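Local structure of 33 kDa chaperonin (Thermotoga maritima, 1VQ0) at residues 69-74 / 242-247; 86-91 / 275-280. The protein probably acts as a redox-regulated chaperone that keeps thermally unfolding and oxidatively damaged proteins from aggregating irreversibly. All coordinates share one frame; numbering follows the deposited sequence.

Interaction 1. Residues 69-74 / 242-247. With ZN (zinc ion), chain C; EDO (1,2-ethanediol), chain F.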
loop_
_atom_site.group_PDB
_atom_site.type_symbol
_atom_site.label_atom_id
_atom_site.label_comp_id
_atom_site.label_asym_id
_atom_site.label_seq_id
_atom_site.Cartn_x
_atom_site.Cartn_y
_atom_site.Cartn_z
ATOM N N LYS A 69 5.002 -15.957 -13.041
ATOM C CA LYS A 69 3.567 -15.973 -12.697
ATOM C C LYS A 69 3.099 -14.730 -11.939
ATOM O O LYS A 69 2.034 -14.739 -11.323
ATOM C CB LYS A 69 3.182 -17.246 -11.931
ATOM C CG LYS A 69 3.332 -18.547 -12.787
ATOM C CD LYS A 69 3.244 -19.790 -11.934
ATOM C CE LYS A 69 3.516 -21.035 -12.811
ATOM N NZ LYS A 69 3.399 -22.330 -12.085
ATOM N N GLU A 70 3.838 -13.633 -12.006
ATOM C CA GLU A 70 3.330 -12.402 -11.398
ATOM C C GLU A 70 2.242 -11.729 -12.214
ATOM O O GLU A 70 2.329 -11.653 -13.441
ATOM C CB GLU A 70 4.482 -11.433 -11.150
ATOM C CG GLU A 70 4.011 -10.104 -10.529
ATOM C CD GLU A 70 5.181 -9.233 -10.095
ATOM O OE1 GLU A 70 6.300 -9.701 -10.174
ATOM O OE2 GLU A 70 4.969 -8.069 -9.736
ATOM N N ARG A 71 1.206 -11.235 -11.544
ATOM C CA ARG A 71 0.404 -10.135 -12.085
ATOM C C ARG A 71 0.750 -8.828 -11.360
ATOM O O ARG A 71 0.690 -8.759 -10.142
ATOM C CB ARG A 71 -1.101 -10.375 -11.915
ATOM C CG ARG A 71 -1.611 -11.567 -12.613
ATOM C CD ARG A 71 -3.007 -11.911 -12.239
ATOM N NE ARG A 71 -3.459 -13.025 -13.071
ATOM C CZ ARG A 71 -4.701 -13.464 -13.115
ATOM N NH1 ARG A 71 -5.615 -12.899 -12.331
ATOM N NH2 ARG A 71 -5.023 -14.476 -13.919
ATOM N N TRP A 72 1.053 -7.798 -12.152
ATOM C CA TRP A 72 1.452 -6.478 -11.717
ATOM C C TRP A 72 0.364 -5.536 -12.133
ATOM O O TRP A 72 0.071 -5.466 -13.301
ATOM C CB TRP A 72 2.729 -6.154 -12.408
ATOM C CG TRP A 72 3.445 -4.971 -11.979
ATOM C CD1 TRP A 72 4.508 -4.939 -11.115
ATOM C CD2 TRP A 72 3.194 -3.615 -12.376
ATOM N NE1 TRP A 72 4.942 -3.639 -10.960
ATOM C CE2 TRP A 72 4.141 -2.809 -11.723
ATOM C CE3 TRP A 72 2.298 -3.000 -13.277
ATOM C CZ2 TRP A 72 4.223 -1.428 -11.943
ATOM C CZ3 TRP A 72 2.353 -1.656 -13.451
ATOM C CH2 TRP A 72 3.334 -0.881 -12.820
ATOM N N THR A 73 -0.259 -4.818 -11.179
ATOM C CA THR A 73 -1.394 -3.937 -11.477
ATOM C C THR A 73 -1.115 -2.486 -11.057
ATOM O O THR A 73 -0.821 -2.190 -9.872
ATOM C CB THR A 73 -2.646 -4.400 -10.754
ATOM O OG1 THR A 73 -2.929 -5.775 -11.043
ATOM C CG2 THR A 73 -3.895 -3.614 -11.184
ATOM N N LEU A 74 -1.278 -1.574 -12.016
ATOM C CA LEU A 74 -1.288 -0.116 -11.756
ATOM C C LEU A 74 -2.717 0.343 -11.589
ATOM O O LEU A 74 -3.511 0.205 -12.470
ATOM C CB LEU A 74 -0.711 0.607 -12.931
ATOM C CG LEU A 74 -0.712 2.096 -13.089
ATOM C CD1 LEU A 74 0.153 2.548 -11.882
ATOM C CD2 LEU A 74 -0.032 2.391 -14.399
ATOM N N LYS A 242 -4.870 -9.574 -23.154
ATOM C CA LYS A 242 -5.464 -10.841 -22.775
ATOM C C LYS A 242 -6.164 -10.783 -21.428
ATOM O O LYS A 242 -5.665 -10.196 -20.501
ATOM C CB LYS A 242 -4.408 -11.950 -22.770
ATOM C CG LYS A 242 -5.009 -13.313 -23.096
ATOM C CD LYS A 242 -4.026 -14.444 -22.832
ATOM C CE LYS A 242 -4.770 -15.768 -22.623
ATOM N NZ LYS A 242 -3.988 -16.877 -23.195
ATOM N N CYS A 243 -7.325 -11.438 -21.361
ATOM C CA CYS A 243 -8.116 -11.619 -20.166
ATOM C C CYS A 243 -8.316 -13.144 -19.910
ATOM O O CYS A 243 -8.141 -13.922 -20.793
ATOM C CB CYS A 243 -9.463 -10.944 -20.341
ATOM S SG CYS A 243 -10.351 -10.735 -18.812
ATOM N N ASP A 244 -8.630 -13.525 -18.671
ATOM C CA ASP A 244 -8.820 -14.894 -18.258
ATOM C C ASP A 244 -10.299 -15.136 -17.925
ATOM O O ASP A 244 -10.650 -16.174 -17.399
ATOM C CB ASP A 244 -7.934 -15.264 -17.027
ATOM C CG ASP A 244 -8.350 -14.521 -15.751
ATOM O OD1 ASP A 244 -9.150 -13.604 -15.853
ATOM O OD2 ASP A 244 -7.940 -14.770 -14.604
ATOM N N CYS A 245 -11.178 -14.185 -18.192
ATOM C CA CYS A 245 -12.588 -14.481 -17.988
ATOM C C CYS A 245 -13.063 -15.555 -18.979
ATOM O O CYS A 245 -12.476 -15.792 -20.031
ATOM C CB CYS A 245 -13.439 -13.236 -18.128
ATOM S SG CYS A 245 -13.589 -12.611 -19.824
ATOM N N ASN A 246 -14.127 -16.230 -18.569
ATOM C CA ASN A 246 -14.810 -17.219 -19.365
ATOM C C ASN A 246 -16.187 -17.409 -18.731
ATOM O O ASN A 246 -16.511 -16.802 -17.698
ATOM C CB ASN A 246 -14.048 -18.542 -19.448
ATOM C CG ASN A 246 -13.885 -19.221 -18.097
ATOM O OD1 ASN A 246 -14.790 -19.244 -17.279
ATOM N ND2 ASN A 246 -12.726 -19.802 -17.880
ATOM N N ARG A 247 -17.002 -18.222 -19.366
ATOM C CA ARG A 247 -18.391 -18.380 -18.923
ATOM C C ARG A 247 -18.522 -19.079 -17.589
ATOM O O ARG A 247 -19.397 -18.752 -16.812
ATOM C CB ARG A 247 -19.201 -19.167 -19.946
ATOM C CG ARG A 247 -20.679 -19.099 -19.685
ATOM C CD ARG A 247 -21.473 -19.570 -20.840
ATOM N NE ARG A 247 -22.893 -19.483 -20.617
ATOM C CZ ARG A 247 -23.635 -18.430 -20.879
ATOM N NH1 ARG A 247 -24.941 -18.501 -20.649
ATOM N NH2 ARG A 247 -23.093 -17.322 -21.386
HETATM ZN ZN ZN C . -12.561 -10.517 -19.507
HETATM C C1 EDO F . 8.043 -4.342 -10.729
HETATM O O1 EDO F . 7.640 -3.422 -9.735
HETATM C C2 EDO F . 9.448 -4.934 -10.614
HETATM O O2 EDO F . 10.515 -3.965 -10.515
#

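Interaction 2. Residues 86-91 / 275-280. With ZN (zinc ion), chain C.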
loop_
_atom_site.group_PDB
_atom_site.type_symbol
_atom_site.label_atom_id
_atom_site.label_comp_id
_atom_site.label_asym_id
_atom_site.label_seq_id
_atom_site.Cartn_x
_atom_site.Cartn_y
_atom_site.Cartn_z
ATOM N N VAL A 86 -6.939 1.545 -14.344
ATOM C CA VAL A 86 -6.365 0.284 -13.880
ATOM C C VAL A 86 -5.710 -0.468 -15.064
ATOM O O VAL A 86 -6.334 -0.703 -16.107
ATOM C CB VAL A 86 -7.461 -0.628 -13.235
ATOM C CG1 VAL A 86 -6.874 -1.909 -12.733
ATOM C CG2 VAL A 86 -8.108 0.044 -12.088
ATOM N N ALA A 87 -4.435 -0.775 -14.936
ATOM C CA ALA A 87 -3.767 -1.544 -15.958
ATOM C C ALA A 87 -2.971 -2.638 -15.346
ATOM O O ALA A 87 -2.152 -2.370 -14.471
ATOM C CB ALA A 87 -2.914 -0.666 -16.834
ATOM N N GLN A 88 -3.239 -3.875 -15.794
ATOM C CA GLN A 88 -2.514 -5.052 -15.325
ATOM C C GLN A 88 -1.655 -5.664 -16.434
ATOM O O GLN A 88 -2.102 -5.770 -17.547
ATOM C CB GLN A 88 -3.495 -6.055 -14.851
ATOM C CG GLN A 88 -2.884 -7.278 -14.212
ATOM C CD GLN A 88 -3.937 -8.123 -13.591
ATOM O OE1 GLN A 88 -4.469 -9.028 -14.229
ATOM N NE2 GLN A 88 -4.234 -7.866 -12.334
ATOM N N SER A 89 -0.426 -6.019 -16.100
ATOM C CA SER A 89 0.478 -6.821 -16.914
ATOM C C SER A 89 0.933 -8.110 -16.195
ATOM O O SER A 89 0.797 -8.249 -14.981
ATOM C CB SER A 89 1.704 -6.017 -17.284
ATOM O OG SER A 89 2.468 -5.716 -16.136
ATOM N N THR A 90 1.443 -9.061 -16.976
ATOM C CA THR A 90 1.837 -10.353 -16.474
ATOM C C THR A 90 3.233 -10.764 -16.917
ATOM O O THR A 90 3.810 -10.208 -17.861
ATOM C CB THR A 90 0.876 -11.450 -16.956
ATOM O OG1 THR A 90 1.045 -11.625 -18.356
ATOM C CG2 THR A 90 -0.550 -11.001 -16.819
ATOM N N SER A 91 3.737 -11.801 -16.261
ATOM C CA SER A 91 5.016 -12.357 -16.637
ATOM C C SER A 91 4.988 -12.990 -18.062
ATOM O O SER A 91 6.032 -13.101 -18.691
ATOM C CB SER A 91 5.497 -13.351 -15.598
ATOM O OG SER A 91 4.506 -14.303 -15.332
ATOM N N CYS A 275 -17.522 -8.564 -18.011
ATOM C CA CYS A 275 -16.162 -8.545 -17.492
ATOM C C CYS A 275 -15.615 -7.124 -17.600
ATOM O O CYS A 275 -15.634 -6.495 -18.674
ATOM C CB CYS A 275 -15.278 -9.492 -18.289
ATOM S SG CYS A 275 -13.557 -9.321 -17.825
ATOM N N LYS A 276 -15.167 -6.602 -16.469
ATOM C CA LYS A 276 -14.720 -5.204 -16.412
ATOM C C LYS A 276 -13.393 -5.045 -17.167
ATOM O O LYS A 276 -13.068 -3.949 -17.607
ATOM C CB LYS A 276 -14.595 -4.730 -14.955
ATOM C CG LYS A 276 -13.407 -5.379 -14.176
ATOM C CD LYS A 276 -13.409 -5.048 -12.670
ATOM C CE LYS A 276 -12.218 -5.775 -11.998
ATOM N NZ LYS A 276 -11.700 -5.113 -10.747
ATOM N N TRP A 277 -12.621 -6.125 -17.281
ATOM C CA TRP A 277 -11.307 -6.042 -17.932
ATOM C C TRP A 277 -11.320 -6.012 -19.468
ATOM O O TRP A 277 -10.486 -5.343 -20.121
ATOM C CB TRP A 277 -10.405 -7.157 -17.481
ATOM C CG TRP A 277 -10.004 -7.194 -16.029
ATOM C CD1 TRP A 277 -10.534 -8.017 -15.104
ATOM C CD2 TRP A 277 -8.962 -6.452 -15.345
ATOM N NE1 TRP A 277 -9.945 -7.815 -13.887
ATOM C CE2 TRP A 277 -8.940 -6.898 -14.013
ATOM C CE3 TRP A 277 -8.062 -5.453 -15.713
ATOM C CZ2 TRP A 277 -8.053 -6.394 -13.049
ATOM C CZ3 TRP A 277 -7.159 -4.970 -14.778
ATOM C CH2 TRP A 277 -7.178 -5.410 -13.441
ATOM N N CYS A 278 -12.252 -6.737 -20.063
ATOM C CA CYS A 278 -12.289 -6.830 -21.517
ATOM C C CYS A 278 -13.693 -6.534 -22.095
ATOM O O CYS A 278 -13.878 -6.563 -23.316
ATOM C CB CYS A 278 -11.784 -8.200 -21.973
ATOM S SG CYS A 278 -12.974 -9.494 -21.646
ATOM N N ASN A 279 -14.653 -6.210 -21.225
ATOM C CA ASN A 279 -15.993 -5.840 -21.655
ATOM C C ASN A 279 -16.711 -6.980 -22.433
ATOM O O ASN A 279 -17.610 -6.736 -23.204
ATOM C CB ASN A 279 -15.948 -4.583 -22.529
ATOM C CG ASN A 279 -17.296 -3.863 -22.601
ATOM O OD1 ASN A 279 -18.143 -4.053 -21.752
ATOM N ND2 ASN A 279 -17.465 -3.025 -23.595
ATOM N N THR A 280 -16.296 -8.218 -22.229
ATOM C CA THR A 280 -17.083 -9.361 -22.657
ATOM C C THR A 280 -18.314 -9.521 -21.753
ATOM O O THR A 280 -18.208 -9.521 -20.514
ATOM C CB THR A 280 -16.265 -10.624 -22.634
ATOM O OG1 THR A 280 -15.153 -10.464 -23.506
ATOM C CG2 THR A 280 -17.084 -11.817 -23.239
HETATM ZN ZN ZN C . -12.561 -10.517 -19.507
#

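Interaction 1. Residues 69-74 / 242-247
Arg71 and Asp244 make the whole contact, a single salt bridge that spans backbones whose nearest CA atoms, those of Arg71 and Cys243, are 11.8 Å apart. Arg71 NH2 donates to Asp244 OD2 over 3.0 Å, with an N-H...O angle of 154°. The guanidinium takes the carboxylate oxygen at its edge, slightly tilted from its plane, whereas NH2 meets OD2 from above the carboxylate plane. The two groups are turned 69° against each other. Of the guanidinium nitrogens only NH2 reaches OD2 at bonding distance, Arg71 NH1 staying 3.8 Å from Asp244 OD2, which makes the bridge single-pronged. An arginine chain extended from CG to NE provides the reach from strand 71-78. The second carboxylate oxygen, Asp244 OD1, is salt-bridged to Arg96.

Metal bonds flank the aspartate on the loop side. Cys243 SG and Cys245 SG bind the zinc ion at 2.3 and 2.4 Å, and Cys275 and Cys278 complete the site. Within the loop, the backbone N of Cys245 gives a weak hydrogen bond to Cys243 SG.

Asp244 thus sits between two zinc ligands while its two carboxylate oxygens each pair with a different arginine. Such pairing would be expected to favour the ionised carboxylate and ties the zinc-binding loop electrostatically to the sheet.

Interaction 2. Residues 86-91 / 275-280
Val86 and Trp277 have the nearest CA atoms across the contact, 9.0 Å apart, so strand 84-90 and the loop 275-280 meet through side chains rather than through paired backbones. Trp277 bridges that distance with its six-membered ring. Its CG lies anti to the carbonyl carbon (chi1 -64°), and the indole carries CZ3 and CH2 to the strand. Val86 CG1, itself anti to the backbone N, touches Trp277 CH2 at 3.6 Å and lies almost as near CZ3. Gln88, two residues along on the same side of the strand, packs its CB against Trp277 CZ3 at 3.8 Å. Both side chains cross the tryptophan at about a right angle and approach its ring obliquely.

The Gln88 amide is inclined 32° to the indole, with NE2 4.0 Å from Trp277 CH2. Its polar atoms have partners of their own, NE2 with Thr73 OG1 and OE1 with Arg96, which fixes the amide's rotation. An alanine in place of Trp277 would probably open a gap over Val86 and Gln88 and deprive the loop of its apolar hold on the strand.

Cys275 and Cys278, on either side of Trp277 in sequence, bind the zinc ion through their SG atoms at 2.3 and 2.4 Å; Cys243 and Cys245 supply the other two thiolates. The loop is closed by backbone hydrogen bonds from Cys275 N to Thr280 O and from Asn279 N to Cys275 O. Weak N-H...S bonds run from Cys278 N to Cys275 SG and from Thr280 N to Cys278 SG. A turn joining the two short antiparallel strands 271-274 and 281-284, with a CxxC pair at its head, is consistent with a zinc knuckle, here half of the four-cysteine zinc site of Hsp33.

In the fold
Both interactions set one half of the four-cysteine zinc site against neighbouring strands of one sheet, 71-78 and 84-90, and their centres are only 6 Å apart. Interaction 1 is a surface contact and purely polar, burying 67 Å² between its segments; interaction 2 is a buried contact, mainly apolar where the segments meet, and buries 150 Å². The strand halves are joined directly: Leu74 N approaches Ala87 O at 2.7 Å, a probable backbone hydrogen bond. On the other side, the shared zinc ion links 242-247 to 275-280. Arg96 also connects them, reaching Asp244 of the first contact and Gln88 of the second. Charge therefore anchors the metal site nearer solvent, and aromatic packing anchors it further in.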